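Local coordinates for hydrogenase (NiFe) small subunit HydA (Allochromatium vinosum, PDB 3MYR), which probably carries electrons through three iron-sulfur clusters as the small subunit of a [NiFe] hydrogenase, a heterodimer that oxidises molecular hydrogen with an acceptor, at residues S75-F85 / P126-L135; C213-G221 / G260-P268. One frame throughout, in Å; residues are numbered along the deposited sequence.

Contact 1 of 2, residues S75-F85 / P126-L135; sequences SIPGPDANPGF and PTGAMSVMDL
Phe85 lies against Thr127 at one end of this contact, an example of how a short antiparallel strand can be fastened by side chains at both ends. Thr127 CA sits over a face of the ring, 4.0 Å from the Phe85 centroid and 28° off its normal, a CH-pi contact, and Thr127 CG2 rests on that face nearer the rim; Asn82 CB backs the opposite face. Setting CG of Phe85 anti to its own carbonyl carbon (chi1 -71°) lays a ring face against Thr127. The methyl of Thr127 is given to this packing, while its OG1 is hydrogen-bonded to Gln12, which also takes up Ser75 OG.

At the other end Ile76 is divided between two partners. Its CD1 meets Val132 CG2 at 3.9 Å, the two side chains lying aslant, whereas its CB lies 3.8 Å from Leu135 CD2, those side chains running alongside each other in opposing senses. The second leucine methyl, CD1, meets Pro79 CD at 3.8 Å, so each branch of Leu135 has its own neighbour. Leu97 of helix 93-101 touches both Ile76 and Leu135.

Between these ends the backbones pair. Ile76 N donates to Met130 O almost straight (3.0 Å, 175°), in the carbonyl plane; the return bond from Met130 N to Ile76 O, at 2.7 Å, is more bent and comes from above the plane. Gly78 N adds a third, to Gly128 O. Met130 SD reaches Gly78 CA at 3.9 Å, where a beta carbon would collide with the sulfur.

The result is a short antiparallel pairing, added where strand 69-77 ends in the otherwise parallel sheet of the flavodoxin-like cluster domain; Ser75 lies beside Cys113, a ligand of the [4Fe-4S] cluster in this domain.

Contact 2 of 2, residues C213-G221 / G260-P268; sequences CLYRLGCKG and GFYEPVSVP. With SF4 (iron/sulfur cluster), chain J.
Lys220 NZ is gripped by three carbonyl oxygens, an example of one lysine tying two loops through backbone acceptors. Within its own segment it bonds to Gly218 O at 2.7 Å, on an in-plane lone pair; across the contact it donates to Gly260 O at 3.0 Å and to Glu263 O at 3.1 Å, tilted from both carbonyl planes. Bends at chi2 (-47°) and chi4 (-53°) fold the chain back. Gly260 O also accepts from Glu263 N, closing a type I turn. With an alanine here the three carbonyls would probably be left without their common donor.

Gly218 runs close against the turn, its CA in a CA-H...O contact with Phe261 O at 3.2 Å, where any side chain would collide. Leu217 O meets the Tyr262 ring at its edge, 3.5 Å from CD1. Tyr215 CE1 touches Pro264 CB at 3.9 Å, while SF4 S1 lies at the edge of the tyrosine ring.

Cys213 and Cys219 bind two irons of the cluster, which His185 and Cys188 complete. Apart from a short 3-10 turn at 215-216, both segments are loop, coming after helix 206-210, and Tyr262 packs edge-to-face with Trp468 of the large subunit.

From the N terminus the chain lays down most of the sheet before contact 1 closes a loop, when 126-135 returns to the end of strand 69-77; the 40 residues between include helix 93-101 and strand 106-110, and strand 141-144 is added afterwards. Contact 2 opens only later, after helix 206-210, and its loop of 38 residues contains neither helix nor strand, but does carry the ligands of the [3Fe-4S] cluster. The two loops thus follow in series, neither nested nor crossed. Their centres lie about 31 Å apart and their nearest atoms about 16 Å, contact 1 beside one [4Fe-4S] cluster, contact 2 supplying two ligands of another, and both within reach of the large subunit.

Contact 1 of 2, residues S75-F85 / P126-L135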
ATOM      1  N   SER A  75       7.394   8.212 -11.757  1.00 19.24           N
ATOM      2  CA  SER A  75       8.065   9.295 -12.470  1.00 20.27           C
ATOM      3  C   SER A  75       9.432   9.529 -11.842  1.00 19.80           C
ATOM      4  O   SER A  75       9.775   8.936 -10.824  1.00 19.84           O
ATOM      5  CB  SER A  75       7.195  10.577 -12.439  1.00 18.84           C
ATOM      6  OG  SER A  75       7.020  10.926 -11.061  1.00 22.50           O
ATOM      7  N   ILE A  76      10.255  10.291 -12.535  1.00 19.22           N
ATOM      8  CA  ILE A  76      11.609  10.590 -12.095  1.00 18.79           C
ATOM      9  C   ILE A  76      11.781  12.124 -12.055  1.00 19.33           C
ATOM     10  O   ILE A  76      11.505  12.802 -13.064  1.00 19.66           O
ATOM     11  CB  ILE A  76      12.581  10.044 -13.158  1.00 19.25           C
ATOM     12  CG1 ILE A  76      12.331   8.505 -13.339  1.00 22.07           C
ATOM     13  CG2 ILE A  76      14.059  10.315 -12.766  1.00 17.91           C
ATOM     14  CD1 ILE A  76      11.429   8.132 -14.603  1.00 22.47           C
ATOM     15  N   PRO A  77      12.306  12.673 -10.942  1.00 20.71           N
ATOM     16  CA  PRO A  77      12.595  14.111 -10.993  1.00 19.28           C
ATOM     17  C   PRO A  77      13.709  14.303 -11.969  1.00 21.25           C
ATOM     18  O   PRO A  77      14.770  13.641 -11.872  1.00 20.16           O
ATOM     19  CB  PRO A  77      13.061  14.444  -9.565  1.00 21.27           C
ATOM     20  CG  PRO A  77      12.478  13.296  -8.685  1.00 19.82           C
ATOM     21  CD  PRO A  77      12.515  12.078  -9.599  1.00 19.30           C
ATOM     22  N   GLY A  78      13.476  15.201 -12.920  1.00 21.70           N
ATOM     23  CA  GLY A  78      14.406  15.381 -14.026  1.00 22.09           C
ATOM     24  C   GLY A  78      15.742  15.989 -13.613  1.00 21.84           C
ATOM     25  O   GLY A  78      15.903  16.478 -12.479  1.00 21.28           O
ATOM     26  N   PRO A  79      16.696  16.016 -14.551  1.00 22.56           N
ATOM     27  CA  PRO A  79      18.074  16.424 -14.147  1.00 23.37           C
ATOM     28  C   PRO A  79      18.125  17.929 -13.780  1.00 24.68           C
ATOM     29  O   PRO A  79      19.035  18.339 -13.127  1.00 22.03           O
ATOM     30  CB  PRO A  79      18.927  16.128 -15.413  1.00 24.18           C
ATOM     31  CG  PRO A  79      17.909  16.208 -16.566  1.00 23.68           C
ATOM     32  CD  PRO A  79      16.619  15.634 -15.977  1.00 22.01           C
ATOM     33  N   ASP A  80      17.130  18.735 -14.170  1.00 23.74           N
ATOM     34  CA  ASP A  80      17.048  20.142 -13.631  1.00 27.26           C
ATOM     35  C   ASP A  80      16.401  20.294 -12.222  1.00 27.26           C
ATOM     36  O   ASP A  80      16.476  21.383 -11.606  1.00 29.44           O
ATOM     37  CB  ASP A  80      16.309  21.048 -14.662  1.00 27.07           C
ATOM     38  CG  ASP A  80      16.846  20.830 -16.085  1.00 30.58           C
ATOM     39  OD1 ASP A  80      16.038  20.489 -17.006  1.00 33.03           O
ATOM     40  OD2 ASP A  80      18.112  20.878 -16.233  1.00 29.54           O
ATOM     41  N   ALA A  81      15.758  19.229 -11.729  1.00 25.94           N
ATOM     42  CA  ALA A  81      15.112  19.281 -10.397  1.00 25.57           C
ATOM     43  C   ALA A  81      16.137  18.873  -9.297  1.00 25.70           C
ATOM     44  O   ALA A  81      17.199  18.291  -9.593  1.00 25.12           O
ATOM     45  CB  ALA A  81      13.887  18.390 -10.368  1.00 23.91           C
ATOM     46  N   ASN A  82      15.864  19.241  -8.058  1.00 25.33           N
ATOM     47  CA  ASN A  82      16.780  18.909  -6.972  1.00 26.92           C
ATOM     48  C   ASN A  82      16.984  17.370  -6.937  1.00 26.54           C
ATOM     49  O   ASN A  82      16.029  16.632  -6.829  1.00 28.05           O
ATOM     50  CB  ASN A  82      16.198  19.378  -5.658  1.00 25.49           C
ATOM     51  CG  ASN A  82      17.234  19.507  -4.575  1.00 28.94           C
ATOM     52  OD1 ASN A  82      17.371  20.588  -4.020  1.00 33.46           O
ATOM     53  ND2 ASN A  82      18.048  18.476  -4.342  1.00 19.42           N
ATOM     54  N   PRO A  83      18.237  16.914  -7.061  1.00 27.99           N
ATOM     55  CA  PRO A  83      18.607  15.483  -7.023  1.00 25.77           C
ATOM     56  C   PRO A  83      18.143  14.857  -5.689  1.00 26.07           C
ATOM     57  O   PRO A  83      17.850  13.647  -5.666  1.00 25.32           O
ATOM     58  CB  PRO A  83      20.138  15.481  -7.119  1.00 25.67           C
ATOM     59  CG  PRO A  83      20.570  16.935  -7.389  1.00 29.42           C
ATOM     60  CD  PRO A  83      19.366  17.827  -7.437  1.00 27.24           C
ATOM     61  N   GLY A  84      17.946  15.684  -4.651  1.00 22.97           N
ATOM     62  CA  GLY A  84      17.432  15.212  -3.348  1.00 23.28           C
ATOM     63  C   GLY A  84      15.937  14.904  -3.201  1.00 22.97           C
ATOM     64  O   GLY A  84      15.519  14.246  -2.228  1.00 22.12           O
ATOM     65  N   PHE A  85      15.111  15.317  -4.172  1.00 21.24           N
ATOM     66  CA  PHE A  85      13.687  14.913  -4.143  1.00 20.83           C
ATOM     67  C   PHE A  85      13.462  13.376  -4.101  1.00 22.01           C
ATOM     68  O   PHE A  85      12.538  12.908  -3.446  1.00 21.62           O
ATOM     69  CB  PHE A  85      12.921  15.450  -5.365  1.00 19.53           C
ATOM     70  CG  PHE A  85      12.684  16.962  -5.358  1.00 20.63           C
ATOM     71  CD1 PHE A  85      12.809  17.701  -6.543  1.00 20.30           C
ATOM     72  CD2 PHE A  85      12.399  17.656  -4.176  1.00 22.40           C
ATOM     73  CE1 PHE A  85      12.604  19.116  -6.551  1.00 27.40           C
ATOM     74  CE2 PHE A  85      12.201  19.052  -4.169  1.00 26.93           C
ATOM     75  CZ  PHE A  85      12.280  19.782  -5.356  1.00 24.12           C
ATOM     76  N   PRO A 126       5.522  19.818  -8.056  1.00 23.64           N
ATOM     77  CA  PRO A 126       6.505  20.398  -7.132  1.00 24.38           C
ATOM     78  C   PRO A 126       7.943  19.812  -7.188  1.00 24.60           C
ATOM     79  O   PRO A 126       8.881  20.462  -6.702  1.00 24.70           O
ATOM     80  CB  PRO A 126       5.908  20.098  -5.731  1.00 27.20           C
ATOM     81  CG  PRO A 126       4.616  19.450  -5.923  1.00 24.18           C
ATOM     82  CD  PRO A 126       4.276  19.390  -7.394  1.00 22.79           C
ATOM     83  N   THR A 127       8.098  18.637  -7.786  1.00 22.06           N
ATOM     84  CA  THR A 127       9.376  17.907  -7.803  1.00 22.96           C
ATOM     85  C   THR A 127       9.993  17.834  -9.214  1.00 22.64           C
ATOM     86  O   THR A 127      11.058  17.247  -9.384  1.00 23.08           O
ATOM     87  CB  THR A 127       9.289  16.491  -7.214  1.00 20.68           C
ATOM     88  OG1 THR A 127       8.426  15.706  -8.038  1.00 21.60           O
ATOM     89  CG2 THR A 127       8.766  16.492  -5.714  1.00 17.83           C
ATOM     90  N   GLY A 128       9.432  18.591 -10.169  1.00 23.07           N
ATOM     91  CA  GLY A 128       9.937  18.530 -11.553  1.00 21.54           C
ATOM     92  C   GLY A 128       9.991  17.099 -12.104  1.00 21.57           C
ATOM     93  O   GLY A 128      10.922  16.741 -12.872  1.00 20.00           O
ATOM     94  N   ALA A 129       8.932  16.327 -11.824  1.00 20.97           N
ATOM     95  CA  ALA A 129       8.801  14.925 -12.296  1.00 21.93           C
ATOM     96  C   ALA A 129       8.765  14.822 -13.804  1.00 22.53           C
ATOM     97  O   ALA A 129       8.067  15.605 -14.437  1.00 22.99           O
ATOM     98  CB  ALA A 129       7.513  14.304 -11.734  1.00 20.76           C
ATOM     99  N   MET A 130       9.402  13.794 -14.381  1.00 20.25           N
ATOM    100  CA  MET A 130       9.320  13.584 -15.842  1.00 19.16           C
ATOM    101  C   MET A 130       9.079  12.095 -16.103  1.00 19.40           C
ATOM    102  O   MET A 130       9.279  11.291 -15.208  1.00 17.87           O
ATOM    103  CB  MET A 130      10.692  13.992 -16.450  1.00 19.90           C
ATOM    104  CG  MET A 130      10.850  15.570 -16.278  1.00 24.30           C
ATOM    105  SD  MET A 130      12.204  16.263 -17.183  1.00 31.45           S
ATOM    106  CE  MET A 130      11.909  15.703 -18.863  1.00 29.44           C
ATOM    107  N   SER A 131       8.745  11.750 -17.349  1.00 19.47           N
ATOM    108  CA  SER A 131       8.424  10.377 -17.758  1.00 19.63           C
ATOM    109  C   SER A 131       9.704   9.741 -18.312  1.00 20.56           C
ATOM    110  O   SER A 131      10.676  10.445 -18.639  1.00 20.85           O
ATOM    111  CB  SER A 131       7.399  10.416 -18.924  1.00 20.63           C
ATOM    112  OG  SER A 131       7.976  11.045 -20.093  1.00 19.22           O
ATOM    113  N   VAL A 132       9.676   8.431 -18.455  1.00 19.15           N
ATOM    114  CA  VAL A 132      10.788   7.677 -19.034  1.00 21.33           C
ATOM    115  C   VAL A 132      11.129   8.086 -20.471  1.00 22.45           C
ATOM    116  O   VAL A 132      12.270   8.443 -20.728  1.00 22.32           O
ATOM    117  CB  VAL A 132      10.457   6.155 -18.943  1.00 21.58           C
ATOM    118  CG1 VAL A 132      11.498   5.324 -19.727  1.00 17.44           C
ATOM    119  CG2 VAL A 132      10.378   5.779 -17.493  1.00 19.22           C
ATOM    120  N   MET A 133      10.119   8.148 -21.362  1.00 21.51           N
ATOM    121  CA  MET A 133      10.351   8.455 -22.787  1.00 23.75           C
ATOM    122  C   MET A 133      10.926   9.869 -22.995  1.00 22.62           C
ATOM    123  O   MET A 133      11.710  10.110 -23.899  1.00 23.64           O
ATOM    124  CB  MET A 133       9.043   8.272 -23.576  1.00 23.60           C
ATOM    125  CG  MET A 133       7.976   9.322 -23.240  1.00 27.68           C
ATOM    126  SD  MET A 133       6.305   9.016 -23.946  1.00 32.23           S
ATOM    127  CE  MET A 133       6.520   9.701 -25.593  1.00 34.97           C
ATOM    128  N   ASP A 134      10.577  10.809 -22.122  1.00 20.80           N
ATOM    129  CA  ASP A 134      11.216  12.131 -22.166  1.00 21.38           C
ATOM    130  C   ASP A 134      12.689  12.112 -21.770  1.00 21.88           C
ATOM    131  O   ASP A 134      13.491  12.877 -22.281  1.00 24.10           O
ATOM    132  CB  ASP A 134      10.463  13.156 -21.291  1.00 22.47           C
ATOM    133  CG  ASP A 134       9.123  13.612 -21.942  1.00 22.99           C
ATOM    134  OD1 ASP A 134       8.765  13.149 -23.057  1.00 30.06           O
ATOM    135  OD2 ASP A 134       8.398  14.350 -21.284  1.00 31.45           O
ATOM    136  N   LEU A 135      13.049  11.228 -20.874  1.00 20.47           N
ATOM    137  CA  LEU A 135      14.434  11.158 -20.396  1.00 23.08           C
ATOM    138  C   LEU A 135      15.323  10.146 -21.097  1.00 24.04           C
ATOM    139  O   LEU A 135      16.577  10.261 -21.068  1.00 25.21           O
ATOM    140  CB  LEU A 135      14.421  10.788 -18.942  1.00 21.23           C
ATOM    141  CG  LEU A 135      14.190  11.860 -17.862  1.00 26.23           C
ATOM    142  CD1 LEU A 135      14.369  13.366 -18.063  1.00 22.46           C
ATOM    143  CD2 LEU A 135      13.454  11.417 -16.593  1.00 22.83           C
TER

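Contact 2 of 2, residues C213-G221 / G260-P268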
ATOM      1  N   CYS A 213     -25.732   5.144 -19.399  1.00 18.93           N
ATOM      2  CA  CYS A 213     -24.421   5.729 -19.574  1.00 18.02           C
ATOM      3  C   CYS A 213     -24.087   6.701 -18.456  1.00 18.19           C
ATOM      4  O   CYS A 213     -24.958   7.441 -17.969  1.00 17.65           O
ATOM      5  CB  CYS A 213     -24.372   6.399 -20.953  1.00 14.99           C
ATOM      6  SG  CYS A 213     -22.888   7.338 -21.267  1.00 18.83           S
ATOM      7  N   LEU A 214     -22.803   6.689 -18.062  1.00 18.31           N
ATOM      8  CA  LEU A 214     -22.193   7.617 -17.042  1.00 15.79           C
ATOM      9  C   LEU A 214     -21.574   8.945 -17.526  1.00 17.90           C
ATOM     10  O   LEU A 214     -20.930   9.680 -16.724  1.00 14.96           O
ATOM     11  CB  LEU A 214     -21.141   6.869 -16.241  1.00 16.00           C
ATOM     12  CG  LEU A 214     -21.677   5.554 -15.619  1.00 15.51           C
ATOM     13  CD1 LEU A 214     -20.555   4.774 -14.892  1.00 11.42           C
ATOM     14  CD2 LEU A 214     -22.845   5.841 -14.549  1.00 15.86           C
ATOM     15  N   TYR A 215     -21.814   9.264 -18.795  1.00 17.45           N
ATOM     16  CA  TYR A 215     -21.234  10.426 -19.444  1.00 19.49           C
ATOM     17  C   TYR A 215     -21.526  11.736 -18.646  1.00 21.75           C
ATOM     18  O   TYR A 215     -20.611  12.556 -18.417  1.00 19.98           O
ATOM     19  CB  TYR A 215     -21.806  10.578 -20.867  1.00 16.33           C
ATOM     20  CG  TYR A 215     -21.288  11.842 -21.539  1.00 23.20           C
ATOM     21  CD1 TYR A 215     -22.020  13.022 -21.538  1.00 30.49           C
ATOM     22  CD2 TYR A 215     -20.054  11.860 -22.109  1.00 29.86           C
ATOM     23  CE1 TYR A 215     -21.527  14.179 -22.150  1.00 36.76           C
ATOM     24  CE2 TYR A 215     -19.550  13.007 -22.683  1.00 36.54           C
ATOM     25  CZ  TYR A 215     -20.287  14.145 -22.685  1.00 35.24           C
ATOM     26  OH  TYR A 215     -19.733  15.253 -23.283  1.00 53.00           O
ATOM     27  N   ARG A 216     -22.776  11.879 -18.173  1.00 19.62           N
ATOM     28  CA  ARG A 216     -23.162  13.060 -17.434  1.00 21.83           C
ATOM     29  C   ARG A 216     -22.530  13.202 -16.069  1.00 23.07           C
ATOM     30  O   ARG A 216     -22.454  14.317 -15.529  1.00 23.28           O
ATOM     31  CB  ARG A 216     -24.719  13.181 -17.448  1.00 22.95           C
ATOM     32  CG  ARG A 216     -24.980  13.966 -18.683  1.00 30.99           C
ATOM     33  CD  ARG A 216     -26.030  13.710 -19.645  1.00 41.73           C
ATOM     34  NE  ARG A 216     -27.295  13.954 -19.081  1.00 34.31           N
ATOM     35  CZ  ARG A 216     -28.449  14.136 -19.758  1.00 42.58           C
ATOM     36  NH1 ARG A 216     -28.498  14.367 -21.077  1.00 36.62           N
ATOM     37  NH2 ARG A 216     -29.587  14.187 -19.047  1.00 29.64           N
ATOM     38  N   LEU A 217     -22.049  12.096 -15.513  1.00 19.21           N
ATOM     39  CA  LEU A 217     -21.274  12.123 -14.310  1.00 20.00           C
ATOM     40  C   LEU A 217     -19.769  12.246 -14.558  1.00 19.53           C
ATOM     41  O   LEU A 217     -19.017  12.054 -13.641  1.00 20.03           O
ATOM     42  CB  LEU A 217     -21.531  10.796 -13.520  1.00 18.31           C
ATOM     43  CG  LEU A 217     -23.030  10.701 -13.129  1.00 25.05           C
ATOM     44  CD1 LEU A 217     -23.472   9.299 -12.588  1.00 23.63           C
ATOM     45  CD2 LEU A 217     -23.429  11.847 -12.153  1.00 25.79           C
ATOM     46  N   GLY A 218     -19.309  12.559 -15.766  1.00 18.33           N
ATOM     47  CA  GLY A 218     -17.917  12.924 -15.893  1.00 16.25           C
ATOM     48  C   GLY A 218     -17.095  11.857 -16.630  1.00 19.09           C
ATOM     49  O   GLY A 218     -15.920  12.049 -16.812  1.00 15.65           O
ATOM     50  N   CYS A 219     -17.732  10.765 -17.100  1.00 17.90           N
ATOM     51  CA  CYS A 219     -16.952   9.630 -17.650  1.00 18.69           C
ATOM     52  C   CYS A 219     -16.034  10.132 -18.794  1.00 19.06           C
ATOM     53  O   CYS A 219     -16.508  10.817 -19.701  1.00 17.10           O
ATOM     54  CB  CYS A 219     -17.913   8.563 -18.208  1.00 17.10           C
ATOM     55  SG  CYS A 219     -17.033   7.063 -18.788  1.00 17.73           S
ATOM     56  N   LYS A 220     -14.766   9.738 -18.779  1.00 16.59           N
ATOM     57  CA  LYS A 220     -13.815  10.132 -19.800  1.00 17.85           C
ATOM     58  C   LYS A 220     -13.528   8.960 -20.722  1.00 19.23           C
ATOM     59  O   LYS A 220     -12.592   8.997 -21.513  1.00 19.69           O
ATOM     60  CB  LYS A 220     -12.494  10.651 -19.118  1.00 21.13           C
ATOM     61  CG  LYS A 220     -12.690  11.898 -18.227  1.00 19.01           C
ATOM     62  CD  LYS A 220     -13.545  12.987 -18.928  1.00 25.43           C
ATOM     63  CE  LYS A 220     -13.663  14.263 -18.079  1.00 30.87           C
ATOM     64  NZ  LYS A 220     -14.133  14.126 -16.648  1.00 21.64           N
ATOM     65  N   GLY A 221     -14.349   7.913 -20.654  1.00 17.35           N
ATOM     66  CA  GLY A 221     -14.212   6.851 -21.620  1.00 17.23           C
ATOM     67  C   GLY A 221     -14.028   7.248 -23.081  1.00 18.69           C
ATOM     68  O   GLY A 221     -13.275   6.542 -23.794  1.00 17.83           O
ATOM     69  N   GLY A 260     -12.585  18.746 -13.947  1.00 30.02           N
ATOM     70  CA  GLY A 260     -12.923  17.729 -12.875  1.00 24.78           C
ATOM     71  C   GLY A 260     -13.316  16.328 -13.364  1.00 23.58           C
ATOM     72  O   GLY A 260     -13.848  16.140 -14.458  1.00 21.04           O
ATOM     73  N   PHE A 261     -13.068  15.320 -12.547  1.00 18.93           N
ATOM     74  CA  PHE A 261     -13.497  14.015 -12.884  1.00 17.31           C
ATOM     75  C   PHE A 261     -14.995  13.944 -13.062  1.00 20.33           C
ATOM     76  O   PHE A 261     -15.467  13.067 -13.799  1.00 20.53           O
ATOM     77  CB  PHE A 261     -13.072  13.015 -11.804  1.00 15.92           C
ATOM     78  CG  PHE A 261     -11.598  12.758 -11.770  1.00 18.98           C
ATOM     79  CD1 PHE A 261     -10.901  12.756 -10.572  1.00 19.13           C
ATOM     80  CD2 PHE A 261     -10.903  12.557 -12.963  1.00 17.67           C
ATOM     81  CE1 PHE A 261      -9.503  12.525 -10.536  1.00 19.60           C
ATOM     82  CE2 PHE A 261      -9.517  12.270 -12.976  1.00 19.53           C
ATOM     83  CZ  PHE A 261      -8.810  12.222 -11.764  1.00 18.64           C
ATOM     84  N   TYR A 262     -15.770  14.783 -12.348  1.00 20.10           N
ATOM     85  CA  TYR A 262     -17.210  14.615 -12.451  1.00 23.52           C
ATOM     86  C   TYR A 262     -17.866  15.596 -13.422  1.00 25.87           C
ATOM     87  O   TYR A 262     -19.052  15.747 -13.383  1.00 23.85           O
ATOM     88  CB  TYR A 262     -17.858  14.682 -11.070  1.00 22.30           C
ATOM     89  CG  TYR A 262     -17.336  13.555 -10.189  1.00 22.92           C
ATOM     90  CD1 TYR A 262     -17.795  12.252 -10.368  1.00 15.16           C
ATOM     91  CD2 TYR A 262     -16.361  13.795  -9.190  1.00 15.93           C
ATOM     92  CE1 TYR A 262     -17.279  11.186  -9.602  1.00 16.87           C
ATOM     93  CE2 TYR A 262     -15.823  12.705  -8.408  1.00 19.26           C
ATOM     94  CZ  TYR A 262     -16.294  11.437  -8.620  1.00 16.85           C
ATOM     95  OH  TYR A 262     -15.908  10.415  -7.802  1.00 17.56           O
ATOM     96  N   GLU A 263     -17.066  16.267 -14.250  1.00 27.03           N
ATOM     97  CA  GLU A 263     -17.602  17.201 -15.251  1.00 31.18           C
ATOM     98  C   GLU A 263     -17.457  16.581 -16.626  1.00 29.15           C
ATOM     99  O   GLU A 263     -16.354  16.198 -16.977  1.00 28.23           O
ATOM    100  CB  GLU A 263     -16.767  18.499 -15.329  1.00 31.69           C
ATOM    101  CG  GLU A 263     -16.415  19.165 -14.025  1.00 42.18           C
ATOM    102  CD  GLU A 263     -17.587  19.909 -13.433  1.00 50.07           C
ATOM    103  OE1 GLU A 263     -18.711  19.780 -13.990  1.00 54.77           O
ATOM    104  OE2 GLU A 263     -17.382  20.617 -12.417  1.00 52.44           O
ATOM    105  N   PRO A 264     -18.515  16.615 -17.437  1.00 30.05           N
ATOM    106  CA  PRO A 264     -18.433  16.199 -18.841  1.00 33.12           C
ATOM    107  C   PRO A 264     -17.462  17.103 -19.574  1.00 36.65           C
ATOM    108  O   PRO A 264     -17.211  18.225 -19.133  1.00 36.83           O
ATOM    109  CB  PRO A 264     -19.852  16.422 -19.374  1.00 32.72           C
ATOM    110  CG  PRO A 264     -20.712  16.433 -18.142  1.00 35.25           C
ATOM    111  CD  PRO A 264     -19.878  16.959 -17.002  1.00 31.43           C
ATOM    112  N   VAL A 265     -16.874  16.666 -20.667  1.00 43.69           N
ATOM    113  CA  VAL A 265     -16.070  17.654 -21.422  1.00 50.66           C
ATOM    114  C   VAL A 265     -17.008  18.692 -22.197  1.00 55.56           C
ATOM    115  O   VAL A 265     -18.239  18.585 -22.101  1.00 55.66           O
ATOM    116  CB  VAL A 265     -15.086  16.917 -22.330  1.00 51.10           C
ATOM    117  CG1 VAL A 265     -15.632  16.887 -23.746  1.00 51.99           C
ATOM    118  CG2 VAL A 265     -13.736  17.530 -22.228  1.00 48.48           C
ATOM    119  N   SER A 266     -16.465  19.689 -22.919  1.00 61.79           N
ATOM    120  CA  SER A 266     -17.320  20.563 -23.811  1.00 67.74           C
ATOM    121  C   SER A 266     -18.014  20.028 -25.173  1.00 71.17           C
ATOM    122  O   SER A 266     -18.705  20.839 -25.826  1.00 74.09           O
ATOM    123  CB  SER A 266     -16.627  21.936 -24.057  1.00 68.92           C
ATOM    124  OG  SER A 266     -16.533  22.773 -22.899  1.00 67.97           O
ATOM    125  N   VAL A 267     -17.844  18.740 -25.581  1.00 73.57           N
ATOM    126  CA  VAL A 267     -18.399  18.070 -26.851  1.00 75.29           C
ATOM    127  C   VAL A 267     -17.934  16.550 -26.916  1.00 76.18           C
ATOM    128  O   VAL A 267     -17.225  16.136 -25.986  1.00 74.24           O
ATOM    129  CB  VAL A 267     -18.153  18.881 -28.284  1.00 77.18           C
ATOM    130  CG1 VAL A 267     -19.499  19.485 -28.921  1.00 77.02           C
ATOM    131  CG2 VAL A 267     -16.919  19.899 -28.302  1.00 76.05           C
ATOM    132  N   PRO A 268     -18.239  15.763 -28.032  1.00 77.53           N
ATOM    133  CA  PRO A 268     -18.255  14.265 -28.182  1.00 77.88           C
ATOM    134  C   PRO A 268     -18.085  13.281 -26.981  1.00 77.74           C
ATOM    135  O   PRO A 268     -18.350  12.069 -27.064  1.00 76.50           O
ATOM    136  CB  PRO A 268     -17.198  14.013 -29.295  1.00 77.76           C
ATOM    137  CG  PRO A 268     -17.258  15.277 -30.166  1.00 78.51           C
ATOM    138  CD  PRO A 268     -18.157  16.318 -29.404  1.00 78.53           C
TER
HETATM  139 FE1  SF4 J2002     -19.423   3.840 -21.362  1.00 14.74          FE
HETATM  140 FE2  SF4 J2002     -20.990   6.145 -21.335  1.00 13.15          FE
HETATM  141 FE3  SF4 J2002     -18.444   6.166 -20.331  1.00 14.22          FE
HETATM  142 FE4  SF4 J2002     -18.877   5.955 -23.021  1.00 13.95          FE
HETATM  143  S1  SF4 J2002     -19.378   7.711 -21.668  1.00 13.55           S
HETATM  144  S2  SF4 J2002     -17.356   4.810 -21.818  1.00 12.43           S
HETATM  145  S3  SF4 J2002     -20.759   4.627 -23.041  1.00 13.18           S
HETATM  146  S4  SF4 J2002     -20.233   4.959 -19.526  1.00 13.95           S